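PDB 3FY6: integron cassette protein from Vibrio cholerae, which is of unknown function but is encoded by a mobile integron gene cassette and folds as an antiparallel beta-sheet backed by helices. Local coordinates for residues M9-L14 and T26-L31; V43-T48 and E60-I65. One frame throughout, in Å; residues are numbered along the deposited sequence.

Interaction 1: M9-L14 and T26-L31; sequences MTEVNL and TYIVEL
Six backbone hydrogen bonds join 9-14 to 26-31, two for each of the pairs Thr-10/Leu-31, Val-12/Val-29 and Leu-14/Tyr-27. In the central pair both bonds are short and nearly straight: Val-12 N lies 2.8 Å from Val-29 O with 167° at the hydrogen. Of the Thr-10/Leu-31 pair only one bond is weaker in geometry, Thr-10 N to Leu-31 O at 3.0 Å and 149°, while the return bond stays straight. Glu-11/Glu-30 and Asn-13/Ile-28 are the non-hydrogen-bonded pairs; here Glu-11 CA, 3.2 Å from Val-29 O, adds a CA-H...O contact.

On the face of Val-12, Leu-14, Val-29 and Leu-31, which also carries Thr-10 and Tyr-27, the contacts between the strands are mostly aliphatic. The Leu-14 and Val-29 side chains cross obliquely, with Leu-14 CD1 3.7 Å from Val-29 CG2 and Leu-14 CG held beside its backbone N. The two strands form the beta hairpin 10-18/23-31 at one edge of a five-stranded meander, with 10-18 outermost in the chain.

The other face is mixed, Glu-11, Asn-13 and Glu-30 with Ile-28 among them, and more open to solvent. Glu-11, with CG anti to the backbone N (chi1 -154°), runs alongside Glu-30 in the same direction, which leaves Glu-11 OE2 3.1 Å from Glu-30 OE2. Two like-charged oxygens this close would probably repel, which could raise the pKa of one carboxylate. The methylene CG of Glu-11 also rests on Ile-28 CG2 at 3.4 Å. Selenomethionine Met-9, bent at chi2, brings its CE over to Glu-30 CD at 3.4 Å.

In the second shell, His-32 NE2 is hydrogen-bonded to Glu-30 OE1, and Asp-69 OD2 to Tyr-27 OH. Helix 95-114 covers Val-12 through Thr-99 and Leu-31 through Val-98, while Phe-81 of helix 77-89 packs on both Leu-14 and Val-29.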
HETATM    1  N   MSE A   9       9.280  24.736  14.088  1.00 36.06           N
HETATM    2  CA  MSE A   9       8.259  23.695  14.226  1.00 36.61           C
HETATM    3  C   MSE A   9       6.998  24.062  13.446  1.00 38.56           C
HETATM    4  O   MSE A   9       6.482  25.174  13.571  1.00 42.13           O
HETATM    5  CB  MSE A   9       7.914  23.478  15.697  1.00 39.97           C
HETATM    6  CG  MSE A   9       6.709  22.571  15.940  1.00 43.11           C
HETATM    7 SE   MSE A   9       4.984  23.492  15.953  0.58 82.39          SE
HETATM    8  CE  MSE A   9       3.796  21.964  16.196  1.00 32.53           C
ATOM      9  N   THR A  10       6.495  23.144  12.629  1.00 32.16           N
ATOM     10  CA  THR A  10       5.276  23.447  11.886  1.00 28.78           C
ATOM     11  C   THR A  10       4.300  22.287  11.838  1.00 25.59           C
ATOM     12  O   THR A  10       4.653  21.137  12.107  1.00 31.89           O
ATOM     13  CB  THR A  10       5.567  23.952  10.460  1.00 37.26           C
ATOM     14  OG1 THR A  10       5.813  22.842   9.590  1.00 47.52           O
ATOM     15  CG2 THR A  10       6.779  24.857  10.471  1.00 43.68           C
ATOM     16  N   GLU A  11       3.062  22.607  11.499  1.00 22.22           N
ATOM     17  CA  GLU A  11       1.984  21.639  11.550  1.00 27.76           C
ATOM     18  C   GLU A  11       1.295  21.609  10.202  1.00 24.71           C
ATOM     19  O   GLU A  11       0.983  22.647   9.633  1.00 25.02           O
ATOM     20  CB  GLU A  11       0.993  22.032  12.639  1.00 38.71           C
ATOM     21  CG  GLU A  11       0.202  20.880  13.217  1.00 46.23           C
ATOM     22  CD  GLU A  11      -0.481  21.253  14.526  1.00 55.97           C
ATOM     23  OE1 GLU A  11      -1.357  22.142  14.507  1.00 48.82           O
ATOM     24  OE2 GLU A  11      -0.141  20.655  15.570  1.00 61.29           O
ATOM     25  N   VAL A  12       1.075  20.411   9.683  1.00 21.76           N
ATOM     26  CA  VAL A  12       0.380  20.253   8.422  1.00 19.74           C
ATOM     27  C   VAL A  12      -0.905  19.462   8.675  1.00 22.57           C
ATOM     28  O   VAL A  12      -0.867  18.389   9.265  1.00 18.64           O
ATOM     29  CB  VAL A  12       1.270  19.506   7.406  1.00 18.78           C
ATOM     30  CG1 VAL A  12       0.598  19.452   6.049  1.00 15.64           C
ATOM     31  CG2 VAL A  12       2.632  20.194   7.300  1.00 19.99           C
ATOM     32  N   ASN A  13      -2.042  20.002   8.251  1.00 14.01           N
ATOM     33  CA  ASN A  13      -3.300  19.285   8.372  1.00 21.72           C
ATOM     34  C   ASN A  13      -3.636  18.615   7.050  1.00 19.69           C
ATOM     35  O   ASN A  13      -3.759  19.277   6.033  1.00 18.76           O
ATOM     36  CB  ASN A  13      -4.430  20.226   8.812  1.00 25.28           C
ATOM     37  CG  ASN A  13      -4.432  20.472  10.316  1.00 27.81           C
ATOM     38  OD1 ASN A  13      -3.385  20.486  10.954  1.00 30.52           O
ATOM     39  ND2 ASN A  13      -5.617  20.648  10.886  1.00 28.79           N
ATOM     40  N   LEU A  14      -3.775  17.295   7.070  1.00 15.69           N
ATOM     41  CA  LEU A  14      -4.030  16.539   5.849  1.00 19.81           C
ATOM     42  C   LEU A  14      -5.441  15.946   5.869  1.00 22.30           C
ATOM     43  O   LEU A  14      -5.930  15.540   6.913  1.00 21.16           O
ATOM     44  CB  LEU A  14      -2.984  15.430   5.694  1.00 18.48           C
ATOM     45  CG  LEU A  14      -1.532  15.898   5.552  1.00 19.46           C
ATOM     46  CD1 LEU A  14      -0.582  14.705   5.523  1.00 19.51           C
ATOM     47  CD2 LEU A  14      -1.371  16.742   4.291  1.00 17.75           C
ATOM     48  N   THR A  26      -9.135  14.322   9.424  1.00 18.80           N
ATOM     49  CA  THR A  26      -7.981  15.206   9.511  1.00 19.72           C
ATOM     50  C   THR A  26      -6.824  14.475  10.179  1.00 19.75           C
ATOM     51  O   THR A  26      -6.928  14.042  11.321  1.00 21.67           O
ATOM     52  CB  THR A  26      -8.310  16.501  10.296  1.00 23.92           C
ATOM     53  OG1 THR A  26      -9.422  17.171   9.683  1.00 21.10           O
ATOM     54  CG2 THR A  26      -7.100  17.442  10.326  1.00 20.40           C
ATOM     55  N   TYR A  27      -5.733  14.301   9.447  1.00 17.42           N
ATOM     56  CA  TYR A  27      -4.514  13.772  10.043  1.00 19.31           C
ATOM     57  C   TYR A  27      -3.590  14.949  10.288  1.00 21.57           C
ATOM     58  O   TYR A  27      -3.273  15.695   9.363  1.00 25.08           O
ATOM     59  CB  TYR A  27      -3.850  12.768   9.111  1.00 21.92           C
ATOM     60  CG  TYR A  27      -4.523  11.417   9.114  1.00 24.93           C
ATOM     61  CD1 TYR A  27      -5.827  11.269   8.656  1.00 22.77           C
ATOM     62  CD2 TYR A  27      -3.854  10.287   9.576  1.00 21.07           C
ATOM     63  CE1 TYR A  27      -6.447  10.032   8.657  1.00 25.44           C
ATOM     64  CE2 TYR A  27      -4.467   9.040   9.583  1.00 25.51           C
ATOM     65  CZ  TYR A  27      -5.761   8.918   9.123  1.00 26.51           C
ATOM     66  OH  TYR A  27      -6.376   7.690   9.142  1.00 33.10           O
ATOM     67  N   ILE A  28      -3.173  15.135  11.533  1.00 23.62           N
ATOM     68  CA  ILE A  28      -2.336  16.283  11.863  1.00 24.11           C
ATOM     69  C   ILE A  28      -0.877  15.860  11.949  1.00 23.96           C
ATOM     70  O   ILE A  28      -0.504  15.029  12.774  1.00 26.08           O
ATOM     71  CB  ILE A  28      -2.779  16.963  13.171  1.00 23.64           C
ATOM     72  CG1 ILE A  28      -4.275  17.266  13.124  1.00 24.45           C
ATOM     73  CG2 ILE A  28      -1.998  18.261  13.393  1.00 24.31           C
ATOM     74  CD1 ILE A  28      -4.830  17.819  14.420  1.00 27.05           C
ATOM     75  N   VAL A  29      -0.061  16.417  11.067  1.00 19.02           N
ATOM     76  CA  VAL A  29       1.364  16.140  11.070  1.00 15.29           C
ATOM     77  C   VAL A  29       2.117  17.259  11.777  1.00 25.17           C
ATOM     78  O   VAL A  29       2.083  18.407  11.344  1.00 23.55           O
ATOM     79  CB  VAL A  29       1.908  16.023   9.641  1.00 25.75           C
ATOM     80  CG1 VAL A  29       3.369  15.584   9.672  1.00 27.48           C
ATOM     81  CG2 VAL A  29       1.074  15.032   8.835  1.00 27.58           C
ATOM     82  N   GLU A  30       2.790  16.928  12.873  1.00 27.52           N
ATOM     83  CA  GLU A  30       3.614  17.905  13.569  1.00 28.31           C
ATOM     84  C   GLU A  30       5.083  17.666  13.244  1.00 25.38           C
ATOM     85  O   GLU A  30       5.631  16.612  13.569  1.00 28.54           O
ATOM     86  CB  GLU A  30       3.409  17.814  15.082  1.00 33.69           C
ATOM     87  CG  GLU A  30       2.305  18.681  15.634  1.00 50.40           C
ATOM     88  CD  GLU A  30       2.482  18.961  17.119  1.00 66.98           C
ATOM     89  OE1 GLU A  30       3.625  18.831  17.619  1.00 68.09           O
ATOM     90  OE2 GLU A  30       1.485  19.319  17.785  1.00 71.09           O
ATOM     91  N   LEU A  31       5.715  18.644  12.605  1.00 21.38           N
ATOM     92  CA  LEU A  31       7.129  18.538  12.256  1.00 22.98           C
ATOM     93  C   LEU A  31       7.969  19.330  13.241  1.00 25.27           C
ATOM     94  O   LEU A  31       7.752  20.520  13.424  1.00 22.84           O
ATOM     95  CB  LEU A  31       7.375  19.077  10.846  1.00 19.12           C
ATOM     96  CG  LEU A  31       6.500  18.482   9.751  1.00 18.76           C
ATOM     97  CD1 LEU A  31       6.769  19.161   8.427  1.00 19.08           C
ATOM     98  CD2 LEU A  31       6.764  16.998   9.655  1.00 18.28           C
TER

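Interaction 2: V43-T48 and E60-I65; sequences VTIKAT and ETLQDI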
ATOM      1  N   VAL A  43      -5.253   9.234  18.493  1.00 30.19           N
ATOM      2  CA  VAL A  43      -4.109   8.368  18.245  1.00 28.74           C
ATOM      3  C   VAL A  43      -2.928   9.133  17.666  1.00 29.02           C
ATOM      4  O   VAL A  43      -3.075   9.860  16.691  1.00 32.01           O
ATOM      5  CB  VAL A  43      -4.467   7.245  17.262  1.00 33.30           C
ATOM      6  CG1 VAL A  43      -3.224   6.500  16.861  1.00 30.68           C
ATOM      7  CG2 VAL A  43      -5.497   6.302  17.875  1.00 39.89           C
ATOM      8  N   THR A  44      -1.756   8.942  18.255  1.00 30.01           N
ATOM      9  CA  THR A  44      -0.546   9.601  17.787  1.00 28.49           C
ATOM     10  C   THR A  44       0.586   8.592  17.603  1.00 33.13           C
ATOM     11  O   THR A  44       0.900   7.829  18.516  1.00 26.63           O
ATOM     12  CB  THR A  44      -0.072  10.689  18.781  1.00 31.24           C
ATOM     13  OG1 THR A  44      -1.103  11.669  18.962  1.00 32.30           O
ATOM     14  CG2 THR A  44       1.185  11.376  18.260  1.00 29.52           C
ATOM     15  N   ILE A  45       1.189   8.584  16.417  1.00 26.44           N
ATOM     16  CA  ILE A  45       2.421   7.837  16.202  1.00 28.08           C
ATOM     17  C   ILE A  45       3.576   8.818  16.037  1.00 27.96           C
ATOM     18  O   ILE A  45       3.365   9.994  15.714  1.00 19.80           O
ATOM     19  CB  ILE A  45       2.331   6.899  14.990  1.00 30.35           C
ATOM     20  CG1 ILE A  45       2.164   7.700  13.698  1.00 24.09           C
ATOM     21  CG2 ILE A  45       1.185   5.906  15.179  1.00 24.35           C
ATOM     22  CD1 ILE A  45       2.024   6.844  12.464  1.00 22.48           C
ATOM     23  N   LYS A  46       4.792   8.340  16.279  1.00 20.48           N
ATOM     24  CA  LYS A  46       5.940   9.227  16.352  1.00 25.49           C
ATOM     25  C   LYS A  46       7.176   8.647  15.696  1.00 24.44           C
ATOM     26  O   LYS A  46       7.485   7.467  15.881  1.00 26.07           O
ATOM     27  CB  LYS A  46       6.254   9.551  17.816  1.00 29.46           C
ATOM     28  CG  LYS A  46       7.481  10.429  17.994  1.00 33.32           C
ATOM     29  CD  LYS A  46       7.553  11.014  19.389  1.00 34.12           C
ATOM     30  CE  LYS A  46       8.858  11.752  19.592  1.00 41.20           C
ATOM     31  NZ  LYS A  46       8.902  12.465  20.900  1.00 50.55           N
ATOM     32  N   ALA A  47       7.882   9.487  14.942  1.00 18.71           N
ATOM     33  CA  ALA A  47       9.201   9.143  14.411  1.00 19.59           C
ATOM     34  C   ALA A  47      10.239  10.060  15.048  1.00 24.19           C
ATOM     35  O   ALA A  47      10.097  11.281  15.020  1.00 24.77           O
ATOM     36  CB  ALA A  47       9.229   9.299  12.889  1.00 17.10           C
ATOM     37  N   THR A  48      11.285   9.476  15.621  1.00 23.50           N
ATOM     38  CA  THR A  48      12.316  10.264  16.282  1.00 27.91           C
ATOM     39  C   THR A  48      13.611  10.263  15.475  1.00 27.74           C
ATOM     40  O   THR A  48      14.087   9.212  15.050  1.00 25.77           O
ATOM     41  CB  THR A  48      12.600   9.744  17.706  1.00 29.88           C
ATOM     42  OG1 THR A  48      12.861   8.339  17.655  1.00 46.00           O
ATOM     43  CG2 THR A  48      11.405   9.973  18.595  1.00 22.45           C
ATOM     44  N   GLU A  60       3.316   0.701  15.530  1.00 27.06           N
ATOM     45  CA  GLU A  60       2.026   0.961  14.904  1.00 31.60           C
ATOM     46  C   GLU A  60       2.290   1.913  13.737  1.00 31.67           C
ATOM     47  O   GLU A  60       2.690   3.056  13.952  1.00 28.62           O
ATOM     48  CB  GLU A  60       1.088   1.631  15.900  1.00 39.40           C
ATOM     49  CG  GLU A  60      -0.379   1.576  15.520  1.00 47.52           C
ATOM     50  CD  GLU A  60      -1.007   0.252  15.877  1.00 56.85           C
ATOM     51  OE1 GLU A  60      -0.449  -0.798  15.491  1.00 67.53           O
ATOM     52  OE2 GLU A  60      -2.057   0.256  16.549  1.00 57.92           O
ATOM     53  N   THR A  61       2.095   1.442  12.507  1.00 25.60           N
ATOM     54  CA  THR A  61       2.446   2.242  11.334  1.00 26.01           C
ATOM     55  C   THR A  61       1.315   3.180  10.922  1.00 22.14           C
ATOM     56  O   THR A  61       0.173   3.031  11.364  1.00 22.44           O
ATOM     57  CB  THR A  61       2.789   1.353  10.121  1.00 26.69           C
ATOM     58  OG1 THR A  61       1.624   0.616   9.733  1.00 24.39           O
ATOM     59  CG2 THR A  61       3.929   0.386  10.447  1.00 26.76           C
ATOM     60  N   LEU A  62       1.645   4.135  10.060  1.00 17.90           N
ATOM     61  CA  LEU A  62       0.655   5.015   9.458  1.00 20.06           C
ATOM     62  C   LEU A  62      -0.411   4.191   8.760  1.00 18.72           C
ATOM     63  O   LEU A  62      -1.599   4.499   8.808  1.00 22.95           O
ATOM     64  CB  LEU A  62       1.342   5.916   8.433  1.00 27.12           C
ATOM     65  CG  LEU A  62       0.468   7.025   7.869  1.00 25.98           C
ATOM     66  CD1 LEU A  62       0.009   7.918   9.005  1.00 25.22           C
ATOM     67  CD2 LEU A  62       1.235   7.820   6.836  1.00 30.71           C
ATOM     68  N   GLN A  63       0.033   3.126   8.106  1.00 21.13           N
ATOM     69  CA  GLN A  63      -0.867   2.229   7.413  1.00 26.83           C
ATOM     70  C   GLN A  63      -1.872   1.613   8.394  1.00 27.24           C
ATOM     71  O   GLN A  63      -3.070   1.548   8.106  1.00 26.08           O
ATOM     72  CB  GLN A  63      -0.057   1.153   6.674  1.00 30.27           C
ATOM     73  CG  GLN A  63       0.794   1.705   5.508  1.00 38.25           C
ATOM     74  CD  GLN A  63       2.105   2.394   5.944  1.00 37.57           C
ATOM     75  OE1 GLN A  63       2.728   2.016   6.942  1.00 31.28           O
ATOM     76  NE2 GLN A  63       2.535   3.392   5.168  1.00 21.97           N
ATOM     77  N   ASP A  64      -1.386   1.177   9.554  1.00 22.17           N
ATOM     78  CA  ASP A  64      -2.248   0.596  10.582  1.00 25.14           C
ATOM     79  C   ASP A  64      -3.367   1.544  11.004  1.00 24.02           C
ATOM     80  O   ASP A  64      -4.528   1.149  11.059  1.00 27.23           O
ATOM     81  CB  ASP A  64      -1.434   0.198  11.822  1.00 35.68           C
ATOM     82  CG  ASP A  64      -0.547  -1.015  11.582  1.00 48.11           C
ATOM     83  OD1 ASP A  64      -0.800  -1.767  10.613  1.00 46.13           O
ATOM     84  OD2 ASP A  64       0.407  -1.217  12.367  1.00 51.90           O
ATOM     85  N   ILE A  65      -3.024   2.790  11.318  1.00 21.93           N
ATOM     86  CA  ILE A  65      -4.050   3.723  11.797  1.00 31.80           C
ATOM     87  C   ILE A  65      -5.031   4.087  10.686  1.00 28.99           C
ATOM     88  O   ILE A  65      -6.224   4.236  10.929  1.00 31.61           O
ATOM     89  CB  ILE A  65      -3.468   4.983  12.518  1.00 29.75           C
ATOM     90  CG1 ILE A  65      -2.729   5.901  11.555  1.00 40.11           C
ATOM     91  CG2 ILE A  65      -2.536   4.568  13.658  1.00 34.14           C
ATOM     92  CD1 ILE A  65      -1.924   6.996  12.264  1.00 36.10           C
TER
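Strand 43-50 of the antiparallel meander meets the start of helix 62-67, whose first turn is closed by a capping box, through apolar side chains of 43-48 and 60-65. Ile-45 does most of the work. Its CG1 occupies the crowded position between backbone N and carbonyl carbon (chi1 65°), and the chain then extends so that CD1 ends at the helix start, 4.1 Å from Leu-62 CD1 and 4.0 Å from Ile-65 CD1. Val-43, one step along the same face, sends CG1 past Ile-65 CG2 at 3.8 Å, the two side chains sliding by in opposite directions. Ile-38 of the adjoining strand touches both Ile-45 and Leu-62 and continues the apolar patch.

Contacts with the backbone come next: Ile-45 CG2 lies 3.4 Å from Glu-60 O, a carbonyl hydrogen-bonded to Ser-58 OG, and CD1 approaches Leu-62 N at 3.6 Å.

The capping-box bonds lie within 60-65. N-cap Thr-61 accepts through OG1 from Asp-64 N at 3.1 Å, and in the reciprocal bond Thr-61 N lies 3.2 Å from Asp-64 OD2, approaching it from above the carboxylate plane.

In the fold
Both contacts reach the same sheet, their centres about 13 Å apart, and each is partly buried. Interaction 1 joins neighbouring strands within the sheet, so it is held by six backbone hydrogen bonds, with a mostly aliphatic face under helices 77-89 and 95-114 and a more polar, more exposed face. Interaction 2, with none between its segments, instead sets a helix start against the strand next to the opposite edge strand, through apolar contacts of Val-43, Ile-45, Leu-62 and Ile-65, plus the carbonyl of Glu-60; Ile-45, Leu-62 and Ile-65 are buried, Val-43 and Glu-60 exposed. They touch where Tyr-27 of interaction 1 packs on Ile-65 of interaction 2, linking hairpin to helix 62-67.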